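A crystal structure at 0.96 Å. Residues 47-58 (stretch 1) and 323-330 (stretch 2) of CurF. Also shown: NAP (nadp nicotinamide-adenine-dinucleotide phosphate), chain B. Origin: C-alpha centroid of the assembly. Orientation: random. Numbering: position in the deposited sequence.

Stretch 1 47-58: PVNFREVLNVLG
Stretch 2 323-330: EAFRHLQH

Two segments far apart in sequence can pack through apolar contacts without a single hydrogen bond between them, and CurF offers a compact example: residues 47-58 and 323-330 together bury 475 Å². Stretch 1 is extended through P47 (phi/psi -89/162), V48 (-88/136) and N49 (-109/152), then runs as a helix from F50. Its axis passes 9.7 Å from that of helix 323-329, with N-to-C directions 105° apart. The nearest CA pairs give the register: F50 to L328, 6.9 Å, and V53 to F325, 6.4 Å.

V48 (chi1 t) points toward the second helix. Its CG1 lies 3.7 Å from the F325 ring centroid, only 3° off the normal, a CH-pi contact over the face, and also 3.8 Å from L328 CD2; its CG2 meets A324 CB at 4.2 Å. N49 occupies the N-cap position, but its side chain makes no capping bond; instead its backbone N donates to E52 OE1 (3.0 Å), a bond that ties the E52 side chain back to the residue before the helix.

F50 N, free at the helix start, donates to NAP O1N at 2.9 Å and 170°. The F50 ring (t, chi2 70°) has NAP C5B over one face and L328 CG at its edge, 4.2 Å from CD1, while L328 (t, p) places CD2 3.6 Å from F50 N.

At E52, the backbone O approaches the edge of the F325 ring, 3.9 Å from CE2. V53 (t) meets side chains about one turn apart: CG2 lies 4.1 Å from both F325 CD2 and L328 CD2, and CG1 4.0 Å from Q329 CB. One turn on, V56 CG2 (chi1 t) reaches F325 CE2 at 4.0 Å, F325 holding m, chi2 65°. L57 (m, t) brings CD1 within 3.8 Å of Q329 NE2, before G58, at phi 78°, closes the helix in a Schellman motif.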

# COMPACT_ATOMS: atom_id res chain seq x y z
N PRO A 47 -5.64 2.95 7.76
CA PRO A 47 -4.28 3.47 7.75
C PRO A 47 -4.12 4.64 6.80
O PRO A 47 -4.93 4.84 5.88
CB PRO A 47 -3.48 2.29 7.27
CG PRO A 47 -4.41 1.63 6.27
CD PRO A 47 -5.79 1.78 6.86
N VAL A 48 -3.04 5.40 7.00
CA VAL A 48 -2.63 6.42 6.04
C VAL A 48 -1.70 5.79 4.99
O VAL A 48 -0.80 5.03 5.34
CB VAL A 48 -1.85 7.56 6.76
CG1 VAL A 48 -1.56 8.70 5.78
CG2 VAL A 48 -2.60 8.09 7.96
N ASN A 49 -1.90 6.11 3.71
CA ASN A 49 -1.00 5.67 2.66
C ASN A 49 -0.21 6.85 2.13
O ASN A 49 -0.68 7.99 2.14
CB ASN A 49 -1.79 4.96 1.54
CG ASN A 49 -2.13 3.51 1.94
OD1 ASN A 49 -1.37 2.56 1.67
ND2 ASN A 49 -3.19 3.34 2.64
N PHE A 50 1.00 6.62 1.62
CA PHE A 50 1.85 7.71 1.19
C PHE A 50 1.19 8.52 0.06
O PHE A 50 1.31 9.76 0.04
CB PHE A 50 3.21 7.19 0.75
CG PHE A 50 4.24 8.25 0.56
CD1 PHE A 50 4.74 8.94 1.68
CD2 PHE A 50 4.68 8.58 -0.70
CE1 PHE A 50 5.70 9.94 1.51
CE2 PHE A 50 5.67 9.55 -0.87
CZ PHE A 50 6.17 10.23 0.23
N ARG A 51 0.48 7.87 -0.88
CA ARG A 51 -0.27 8.59 -1.93
C ARG A 51 -1.13 9.68 -1.35
O ARG A 51 -1.29 10.75 -1.96
CB ARG A 51 -1.20 7.60 -2.73
CG ARG A 51 -2.16 8.27 -3.75
CD ARG A 51 -1.47 8.88 -4.95
NE ARG A 51 -1.00 7.85 -5.86
CZ ARG A 51 -1.70 7.22 -6.83
NH1 ARG A 51 -2.99 7.50 -7.06
NH2 ARG A 51 -1.08 6.30 -7.54
N GLU A 52 -1.76 9.40 -0.22
CA GLU A 52 -2.70 10.36 0.38
C GLU A 52 -1.99 11.58 0.95
O GLU A 52 -2.55 12.67 0.91
CB GLU A 52 -3.53 9.64 1.42
CG GLU A 52 -4.42 8.58 0.76
CD GLU A 52 -5.10 7.63 1.69
OE1 GLU A 52 -4.47 7.16 2.66
OE2 GLU A 52 -6.27 7.29 1.39
N VAL A 53 -0.78 11.41 1.48
CA VAL A 53 0.06 12.56 1.83
C VAL A 53 0.34 13.40 0.58
O VAL A 53 0.15 14.62 0.59
CB VAL A 53 1.37 12.08 2.51
CG1 VAL A 53 2.31 13.25 2.74
CG2 VAL A 53 1.07 11.38 3.84
N LEU A 54 0.74 12.75 -0.51
CA LEU A 54 1.01 13.48 -1.76
C LEU A 54 -0.26 14.17 -2.26
O LEU A 54 -0.20 15.27 -2.81
CB LEU A 54 1.55 12.52 -2.83
CG LEU A 54 2.83 11.76 -2.53
CD1 LEU A 54 3.20 10.90 -3.73
CD2 LEU A 54 3.96 12.71 -2.15
N ASN A 55 -1.41 13.52 -2.06
CA ASN A 55 -2.68 14.12 -2.49
C ASN A 55 -2.95 15.41 -1.72
O ASN A 55 -3.26 16.47 -2.31
CB ASN A 55 -3.88 13.19 -2.20
CG ASN A 55 -3.96 11.91 -3.02
OD1 ASN A 55 -4.60 10.96 -2.54
ND2 ASN A 55 -3.42 11.89 -4.22
N VAL A 56 -2.86 15.37 -0.39
CA VAL A 56 -3.18 16.57 0.41
C VAL A 56 -2.24 17.72 0.05
O VAL A 56 -2.69 18.87 -0.02
CB VAL A 56 -3.14 16.28 1.92
CG1 VAL A 56 -3.39 17.56 2.72
CG2 VAL A 56 -4.19 15.24 2.31
N LEU A 57 -0.97 17.40 -0.16
CA LEU A 57 0.05 18.42 -0.46
C LEU A 57 -0.02 18.94 -1.89
O LEU A 57 0.66 19.91 -2.21
CB LEU A 57 1.44 17.83 -0.18
CG LEU A 57 1.71 17.52 1.30
CD1 LEU A 57 3.07 16.86 1.43
CD2 LEU A 57 1.58 18.74 2.21
N GLY A 58 -0.83 18.34 -2.75
CA GLY A 58 -0.93 18.75 -4.14
C GLY A 58 0.21 18.27 -5.03
O GLY A 58 0.43 18.84 -6.09
N GLU A 323 -1.58 14.65 12.79
CA GLU A 323 -0.31 14.12 13.25
C GLU A 323 0.00 12.74 12.65
O GLU A 323 1.17 12.42 12.41
CB GLU A 323 -0.23 14.07 14.76
CG GLU A 323 -0.15 15.47 15.37
CD GLU A 323 0.97 16.35 14.79
OE1 GLU A 323 2.12 15.87 14.58
OE2 GLU A 323 0.74 17.55 14.55
N ALA A 324 -1.03 11.91 12.40
CA ALA A 324 -0.81 10.62 11.76
C ALA A 324 -0.24 10.82 10.34
O ALA A 324 0.71 10.17 9.92
CB ALA A 324 -2.11 9.85 11.70
N PHE A 325 -0.86 11.74 9.57
CA PHE A 325 -0.36 12.05 8.24
C PHE A 325 1.05 12.62 8.31
O PHE A 325 1.91 12.28 7.49
CB PHE A 325 -1.28 13.04 7.48
CG PHE A 325 -2.45 12.41 6.73
CD1 PHE A 325 -3.48 11.75 7.38
CD2 PHE A 325 -2.54 12.53 5.35
CE1 PHE A 325 -4.54 11.21 6.66
CE2 PHE A 325 -3.60 12.00 4.63
CZ PHE A 325 -4.62 11.35 5.30
N ARG A 326 1.31 13.49 9.30
CA ARG A 326 2.65 14.08 9.44
C ARG A 326 3.70 13.05 9.80
O ARG A 326 4.86 13.16 9.38
CB ARG A 326 2.63 15.19 10.50
CG ARG A 326 2.08 16.50 10.02
CD ARG A 326 2.09 17.52 11.13
NE ARG A 326 1.65 18.78 10.56
CZ ARG A 326 1.02 19.74 11.22
NH1 ARG A 326 0.78 19.61 12.52
NH2 ARG A 326 0.66 20.87 10.60
N HIS A 327 3.30 12.03 10.57
CA HIS A 327 4.23 10.97 10.98
C HIS A 327 4.75 10.27 9.73
O HIS A 327 5.93 9.92 9.62
CB HIS A 327 3.51 10.02 11.93
CG HIS A 327 4.40 9.07 12.67
ND1 HIS A 327 5.04 9.37 13.84
CD2 HIS A 327 4.68 7.77 12.41
CE1 HIS A 327 5.69 8.29 14.27
NE2 HIS A 327 5.50 7.31 13.40
N LEU A 328 3.85 10.04 8.76
CA LEU A 328 4.24 9.43 7.48
C LEU A 328 5.01 10.42 6.60
O LEU A 328 6.05 10.06 6.03
CB LEU A 328 2.98 8.88 6.76
CG LEU A 328 3.28 8.08 5.51
CD1 LEU A 328 4.30 6.97 5.71
CD2 LEU A 328 1.98 7.54 4.96
N GLN A 329 4.56 11.67 6.53
CA GLN A 329 5.27 12.67 5.74
C GLN A 329 6.74 12.82 6.16
O GLN A 329 7.62 12.89 5.31
CB GLN A 329 4.59 14.02 5.89
CG GLN A 329 5.26 15.14 5.13
CD GLN A 329 4.79 16.53 5.54
OE1 GLN A 329 4.28 16.73 6.65
NE2 GLN A 329 4.98 17.50 4.65
N HIS A 330 6.97 12.87 7.48
CA HIS A 330 8.32 13.00 8.04
C HIS A 330 9.05 11.67 8.17
O HIS A 330 10.18 11.63 8.62
CB HIS A 330 8.25 13.71 9.39
CG HIS A 330 7.79 15.13 9.32
ND1 HIS A 330 8.08 15.96 8.25
CD2 HIS A 330 7.04 15.86 10.17
CE1 HIS A 330 7.51 17.13 8.45
NE2 HIS A 330 6.89 17.10 9.61
PA NAP B . 5.94 4.11 2.85
O1A NAP B . 5.52 3.66 4.20
O2A NAP B . 6.84 3.25 2.04
O5B NAP B . 6.55 5.58 3.01
C5B NAP B . 7.35 6.17 1.97
C4B NAP B . 8.75 5.59 1.91
O4B NAP B . 9.50 6.36 0.99
C3B NAP B . 9.48 5.59 3.22
O3B NAP B . 9.72 4.23 3.59
C2B NAP B . 10.79 6.36 2.96
O2B NAP B . 11.98 5.78 3.40
C1B NAP B . 10.87 6.40 1.45
N9A NAP B . 11.44 7.62 0.90
C8A NAP B . 10.77 8.79 0.63
N7A NAP B . 11.61 9.72 0.12
C5A NAP B . 12.82 9.13 0.05
C6A NAP B . 14.11 9.53 -0.39
N6A NAP B . 14.30 10.78 -0.88
N1A NAP B . 15.11 8.66 -0.32
C2A NAP B . 14.89 7.44 0.17
N3A NAP B . 13.73 6.94 0.61
C4A NAP B . 12.71 7.79 0.56
O3 NAP B . 4.63 4.43 1.96
PN NAP B . 3.64 3.43 1.21
O1N NAP B . 2.27 3.97 1.37
O2N NAP B . 3.91 2.01 1.62
O5D NAP B . 4.06 3.65 -0.28
C5D NAP B . 5.37 3.23 -0.72
C4D NAP B . 5.71 3.89 -2.07
O4D NAP B . 5.07 3.16 -3.08
C3D NAP B . 5.21 5.33 -2.23
O3D NAP B . 6.08 6.01 -3.15
C2D NAP B . 3.82 5.14 -2.80
O2D NAP B . 3.42 6.31 -3.54
C1D NAP B . 4.01 3.93 -3.68
N1N NAP B . 2.91 2.96 -3.86
C2N NAP B . 2.51 2.63 -5.11
C3N NAP B . 1.49 1.71 -5.34
C7N NAP B . 1.09 1.38 -6.74
O7N NAP B . 0.07 0.74 -6.85
N7N NAP B . 1.88 1.80 -7.77
C4N NAP B . 0.86 1.11 -4.25
C5N NAP B . 1.29 1.46 -2.98
C6N NAP B . 2.32 2.39 -2.79
P2B NAP B . 12.47 5.76 4.93
O1X NAP B . 11.51 4.82 5.66
O2X NAP B . 13.86 5.22 4.82
O3X NAP B . 12.39 7.17 5.44